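Local coordinates for protein L-hydantoinase (Arthrobacter aurescens, PDB 1GKR) that hydrolyses cyclic amide bonds of 5-substituted hydantoins, favouring aryl over alkyl derivatives, as a dizinc homotetrameric enzyme whose stereoselectivity depends on the substrate, at residues K7-V12 with K50-G55; S341-L346 with G421-T426. All blocks are in the same frame, centred on the assembly; numbering follows the deposited sequence.

Contact 1 (K7-V12 with K50-G55); sequences KNCRLV and KFVMPG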
loop_
_atom_site.group_PDB
_atom_site.type_symbol
_atom_site.label_atom_id
_atom_site.label_comp_id
_atom_site.label_asym_id
_atom_site.label_seq_id
_atom_site.Cartn_x
_atom_site.Cartn_y
_atom_site.Cartn_z
ATOM N N LYS A 7 45.876 19.502 10.327
ATOM C CA LYS A 7 45.367 19.694 11.669
ATOM C C LYS A 7 44.268 20.715 11.850
ATOM O O LYS A 7 44.064 21.590 11.005
ATOM C CB LYS A 7 46.516 19.957 12.643
ATOM C CG LYS A 7 47.521 20.993 12.258
ATOM C CD LYS A 7 48.749 20.792 13.150
ATOM C CE LYS A 7 49.668 22.006 13.139
ATOM N NZ LYS A 7 48.986 23.252 13.638
ATOM N N ASN A 8 43.554 20.560 12.966
ATOM C CA ASN A 8 42.435 21.412 13.329
ATOM C C ASN A 8 41.336 21.229 12.316
ATOM O O ASN A 8 40.826 22.192 11.743
ATOM C CB ASN A 8 42.867 22.870 13.385
ATOM C CG ASN A 8 44.040 23.071 14.305
ATOM O OD1 ASN A 8 44.024 22.611 15.447
ATOM N ND2 ASN A 8 45.075 23.750 13.816
ATOM N N CYS A 9 40.984 19.973 12.093
ATOM C CA CYS A 9 39.938 19.652 11.144
ATOM C C CYS A 9 38.644 19.481 11.887
ATOM O O CYS A 9 38.633 18.989 13.008
ATOM C CB CYS A 9 40.210 18.321 10.447
ATOM S SG CYS A 9 41.731 18.192 9.550
ATOM N N ARG A 10 37.556 19.900 11.264
ATOM C CA ARG A 10 36.239 19.685 11.832
ATOM C C ARG A 10 35.771 18.671 10.789
ATOM O O ARG A 10 35.114 18.994 9.806
ATOM C CB ARG A 10 35.413 20.965 11.815
ATOM C CG ARG A 10 34.486 21.060 13.003
ATOM C CD ARG A 10 33.596 22.280 12.924
ATOM N NE ARG A 10 34.349 23.504 13.158
ATOM C CZ ARG A 10 34.764 23.893 14.358
ATOM N NH1 ARG A 10 34.488 23.148 15.426
ATOM N NH2 ARG A 10 35.463 25.018 14.490
ATOM N N LEU A 11 36.207 17.442 11.011
ATOM C CA LEU A 11 35.972 16.302 10.141
ATOM C C LEU A 11 34.523 15.833 10.071
ATOM O O LEU A 11 33.943 15.449 11.085
ATOM C CB LEU A 11 36.888 15.188 10.630
ATOM C CG LEU A 11 36.972 13.834 9.961
ATOM C CD1 LEU A 11 37.030 13.983 8.451
ATOM C CD2 LEU A 11 38.224 13.145 10.493
ATOM N N VAL A 12 33.929 15.851 8.878
ATOM C CA VAL A 12 32.536 15.429 8.753
ATOM C C VAL A 12 32.306 14.095 8.053
ATOM O O VAL A 12 32.950 13.769 7.050
ATOM C CB VAL A 12 31.656 16.544 8.091
ATOM C CG1 VAL A 12 32.523 17.594 7.484
ATOM C CG2 VAL A 12 30.712 15.957 7.067
ATOM N N LYS A 50 38.262 24.638 9.784
ATOM C CA LYS A 50 37.243 24.605 8.737
ATOM C C LYS A 50 36.768 23.166 8.602
ATOM O O LYS A 50 37.406 22.238 9.108
ATOM C CB LYS A 50 37.804 25.086 7.400
ATOM C CG LYS A 50 38.363 26.494 7.439
ATOM C CD LYS A 50 38.482 27.088 6.039
ATOM C CE LYS A 50 39.502 28.207 6.005
ATOM N NZ LYS A 50 40.856 27.649 6.298
ATOM N N PHE A 51 35.640 22.974 7.936
ATOM C CA PHE A 51 35.135 21.629 7.740
ATOM C C PHE A 51 36.006 20.859 6.755
ATOM O O PHE A 51 36.416 21.392 5.713
ATOM C CB PHE A 51 33.710 21.673 7.213
ATOM C CG PHE A 51 32.728 22.156 8.212
ATOM C CD1 PHE A 51 32.415 21.378 9.324
ATOM C CD2 PHE A 51 32.142 23.409 8.078
ATOM C CE1 PHE A 51 31.532 21.845 10.292
ATOM C CE2 PHE A 51 31.257 23.892 9.037
ATOM C CZ PHE A 51 30.950 23.107 10.151
ATOM N N VAL A 52 36.302 19.611 7.096
ATOM C CA VAL A 52 37.075 18.757 6.217
ATOM C C VAL A 52 36.185 17.556 5.909
ATOM O O VAL A 52 35.599 16.977 6.816
ATOM C CB VAL A 52 38.375 18.294 6.888
ATOM C CG1 VAL A 52 39.072 17.255 6.015
ATOM C CG2 VAL A 52 39.291 19.485 7.094
ATOM N N MET A 53 36.061 17.201 4.632
ATOM C CA MET A 53 35.225 16.070 4.230
ATOM C C MET A 53 35.972 15.175 3.255
ATOM O O MET A 53 36.999 15.568 2.700
ATOM C CB MET A 53 33.935 16.561 3.572
ATOM C CG MET A 53 34.159 17.308 2.280
ATOM S SD MET A 53 32.621 17.874 1.543
ATOM C CE MET A 53 32.213 16.512 0.536
ATOM N N PRO A 54 35.474 13.945 3.039
ATOM C CA PRO A 54 36.163 13.052 2.102
ATOM C C PRO A 54 35.980 13.584 0.689
ATOM O O PRO A 54 35.032 14.334 0.424
ATOM C CB PRO A 54 35.445 11.716 2.300
ATOM C CG PRO A 54 34.864 11.834 3.679
ATOM C CD PRO A 54 34.367 13.242 3.706
ATOM N N GLY A 55 36.885 13.207 -0.207
ATOM C CA GLY A 55 36.759 13.656 -1.572
ATOM C C GLY A 55 35.430 13.165 -2.116
ATOM O O GLY A 55 34.968 12.077 -1.768
#
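V52 O is met from several directions by strand 9-12. V12 N gives it the shortest hydrogen bond of the contact, 2.9 Å and nearly straight (167° at the hydrogen), arriving almost in line with the carbonyl. L11 CA adds a C-H...O contact to the same V52 O at 3.4 Å, and V12 CG1 also lies against it. R10 O is shared in a like way: V52 N reaches it at 3.0 Å from above the carbonyl plane, while F51 CA makes a C-H...O contact. R10 N bonds to K50 O at 3.2 Å and completes a parallel ladder pairing R10 with F51 and L11 with V52. On one face of this pair of strands the R10 chain crosses the F51 ring. With CD anti to CA (chi2 -176°), R10 CD comes within 3.4 Å of F51 CE1, an oblique approach. The guanidinium does not stack, its plane standing 68° from the ring; R10 NH1 instead forms a salt bridge with E19. V12 CG1 meets the same ring at F51 CD1, 4.2 Å away. An alanine in place of F51 would probably leave R10 CD and V12 CG1 without their aromatic neighbour and open a gap toward L357 and L394. The other face is buried and apolar: V52 CG2 touches C9 CB at 3.7 Å and lies equally near C9 SG. The pairing belongs to the beta-sandwich domain that flanks the catalytic barrel in hydantoinases, and strand 51-62 runs on to the zinc ligands H60 and H62. Main-chain bonds thus fix the register, while the side chains divide into a partly exposed face carrying R10 and F51 and a sealed one carrying L11 and V52.

Contact 2 (S341-L346 with G421-T426); sequences SLPMML and GAPVLT
The flat peptide joining G421 to A422 has L346 CD2 over one face, 4.0 Å from G421 C and 3.9 Å from A422 N, so that a methyl group rests on the main chain itself. At the oxygen end of the same peptide lies the P343 ring, whose CB approaches G421 O to 3.5 Å; P343 CA makes a C-H...O contact with that oxygen. Here helix 341-350, which follows the zinc ligand D312 in the amidohydrolase (beta/alpha)8 barrel, packs on strand 418-428 of the beta-sandwich domain. The puckered pyrrolidine of P423 is met at CG and CD by L342. L342 CD1 is nearly anti to CA (chi2 -157°), which carries it out from the helix to 3.8 Å from P423 CD. The two side chains slide past each other in opposite directions, and P343 CD stands near the same P423 CD at 4.3 Å. G421 has no side chain; a CB here would point toward the helix, close to L346 CB, which is consistent with the close approach. Within 341-346 the contact, small and apolar, is carried by L342, P343 and L346, L346 lying about one turn on from the other two. Just beyond the segment, T347 OG1, hydrogen-bonded to P343 O of its own helix, makes a weak bond with G421 N of the strand. Around the patch, L342 touches L390 of strand 389-393, whose D393 pairs with A422, and L346 reaches L360 of helix 357-372 and L394. The chain turns a corner at V424; nearer the start of the strand, A422 CB lies 4.2 Å from P343 CB.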
loop_
_atom_site.group_PDB
_atom_site.type_symbol
_atom_site.label_atom_id
_atom_site.label_comp_id
_atom_site.label_asym_id
_atom_site.label_seq_id
_atom_site.Cartn_x
_atom_site.Cartn_y
_atom_site.Cartn_z
ATOM N N SER A 341 29.120 20.960 -9.200
ATOM C CA SER A 341 28.345 20.062 -8.368
ATOM C C SER A 341 28.410 20.318 -6.862
ATOM O O SER A 341 27.379 20.556 -6.226
ATOM C CB SER A 341 28.753 18.634 -8.648
ATOM O OG SER A 341 27.891 17.778 -7.953
ATOM N N LEU A 342 29.603 20.271 -6.282
ATOM C CA LEU A 342 29.730 20.485 -4.837
ATOM C C LEU A 342 29.341 21.905 -4.450
ATOM O O LEU A 342 28.499 22.113 -3.573
ATOM C CB LEU A 342 31.159 20.214 -4.351
ATOM C CG LEU A 342 31.380 19.540 -2.981
ATOM C CD1 LEU A 342 32.769 19.891 -2.476
ATOM C CD2 LEU A 342 30.351 19.974 -1.972
ATOM N N PRO A 343 29.958 22.910 -5.085
ATOM C CA PRO A 343 29.577 24.272 -4.705
ATOM C C PRO A 343 28.084 24.578 -4.830
ATOM O O PRO A 343 27.531 25.354 -4.037
ATOM C CB PRO A 343 30.464 25.160 -5.598
ATOM C CG PRO A 343 31.064 24.223 -6.609
ATOM C CD PRO A 343 31.179 22.915 -5.905
ATOM N N MET A 344 27.418 23.962 -5.796
ATOM C CA MET A 344 26.002 24.222 -5.934
ATOM C C MET A 344 25.244 23.628 -4.746
ATOM O O MET A 344 24.351 24.275 -4.203
ATOM C CB MET A 344 25.485 23.661 -7.253
ATOM C CG MET A 344 24.661 24.661 -8.052
ATOM S SD MET A 344 25.459 26.291 -8.145
ATOM C CE MET A 344 24.067 27.340 -8.188
ATOM N N MET A 345 25.609 22.412 -4.328
ATOM C CA MET A 345 24.950 21.758 -3.188
ATOM C C MET A 345 25.292 22.480 -1.884
ATOM O O MET A 345 24.437 22.679 -1.019
ATOM C CB MET A 345 25.382 20.294 -3.071
ATOM C CG MET A 345 24.921 19.412 -4.199
ATOM S SD MET A 345 23.205 19.704 -4.652
ATOM C CE MET A 345 22.344 19.165 -3.182
ATOM N N LEU A 346 26.557 22.857 -1.746
ATOM C CA LEU A 346 27.022 23.574 -0.572
ATOM C C LEU A 346 26.292 24.916 -0.471
ATOM O O LEU A 346 25.801 25.295 0.587
ATOM C CB LEU A 346 28.517 23.816 -0.709
ATOM C CG LEU A 346 29.499 23.094 0.209
ATOM C CD1 LEU A 346 28.965 21.755 0.666
ATOM C CD2 LEU A 346 30.811 22.955 -0.545
ATOM N N GLY A 421 29.862 28.621 -0.991
ATOM C CA GLY A 421 30.643 27.590 -0.334
ATOM C C GLY A 421 31.366 26.777 -1.382
ATOM O O GLY A 421 30.826 26.556 -2.463
ATOM N N ALA A 422 32.584 26.338 -1.087
ATOM C CA ALA A 422 33.325 25.554 -2.060
ATOM C C ALA A 422 34.586 24.952 -1.487
ATOM O O ALA A 422 35.104 25.416 -0.472
ATOM C CB ALA A 422 33.680 26.422 -3.248
ATOM N N PRO A 423 35.088 23.886 -2.115
ATOM C CA PRO A 423 36.318 23.302 -1.581
ATOM C C PRO A 423 37.433 24.275 -1.957
ATOM O O PRO A 423 37.428 24.797 -3.067
ATOM C CB PRO A 423 36.428 21.974 -2.327
ATOM C CG PRO A 423 35.744 22.264 -3.646
ATOM C CD PRO A 423 34.561 23.118 -3.258
ATOM N N VAL A 424 38.367 24.531 -1.047
ATOM C CA VAL A 424 39.471 25.457 -1.312
ATOM C C VAL A 424 40.808 24.728 -1.359
ATOM O O VAL A 424 41.853 25.333 -1.568
ATOM C CB VAL A 424 39.564 26.561 -0.220
ATOM C CG1 VAL A 424 38.250 27.310 -0.118
ATOM C CG2 VAL A 424 39.911 25.935 1.125
ATOM N N LEU A 425 40.772 23.423 -1.147
ATOM C CA LEU A 425 41.975 22.598 -1.167
ATOM C C LEU A 425 41.425 21.210 -1.413
ATOM O O LEU A 425 40.444 20.801 -0.795
ATOM C CB LEU A 425 42.681 22.637 0.196
ATOM C CG LEU A 425 43.970 21.874 0.577
ATOM C CD1 LEU A 425 43.868 20.394 0.282
ATOM C CD2 LEU A 425 45.130 22.463 -0.156
ATOM N N THR A 426 42.020 20.491 -2.344
ATOM C CA THR A 426 41.552 19.151 -2.581
ATOM C C THR A 426 42.768 18.283 -2.788
ATOM O O THR A 426 43.672 18.640 -3.549
ATOM C CB THR A 426 40.566 19.078 -3.792
ATOM O OG1 THR A 426 41.004 18.077 -4.712
ATOM C CG2 THR A 426 40.433 20.410 -4.476
#

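How the contacts relate
Contact 1 lies in the sandwich domain, its centre about 22 Å from the centre of the chain, and contact 2 lies nearer in, its centre about 14 Å from that point; the two contact centres are about 13 Å apart. Both are mainly buried, but contact 1 keeps a partly exposed face. They differ in chemistry as in place: 7-12 with 50-55 is a parallel strand pair knitted by main-chain hydrogen bonds, whereas 341-346 with 421-426 joins a helix to a strand mainly through apolar packing; CA-H...O contacts occur in both. Strand 389-393 links them, touching V52 and M53 of the first and L342 of the second, and helix 357-372 reaches both.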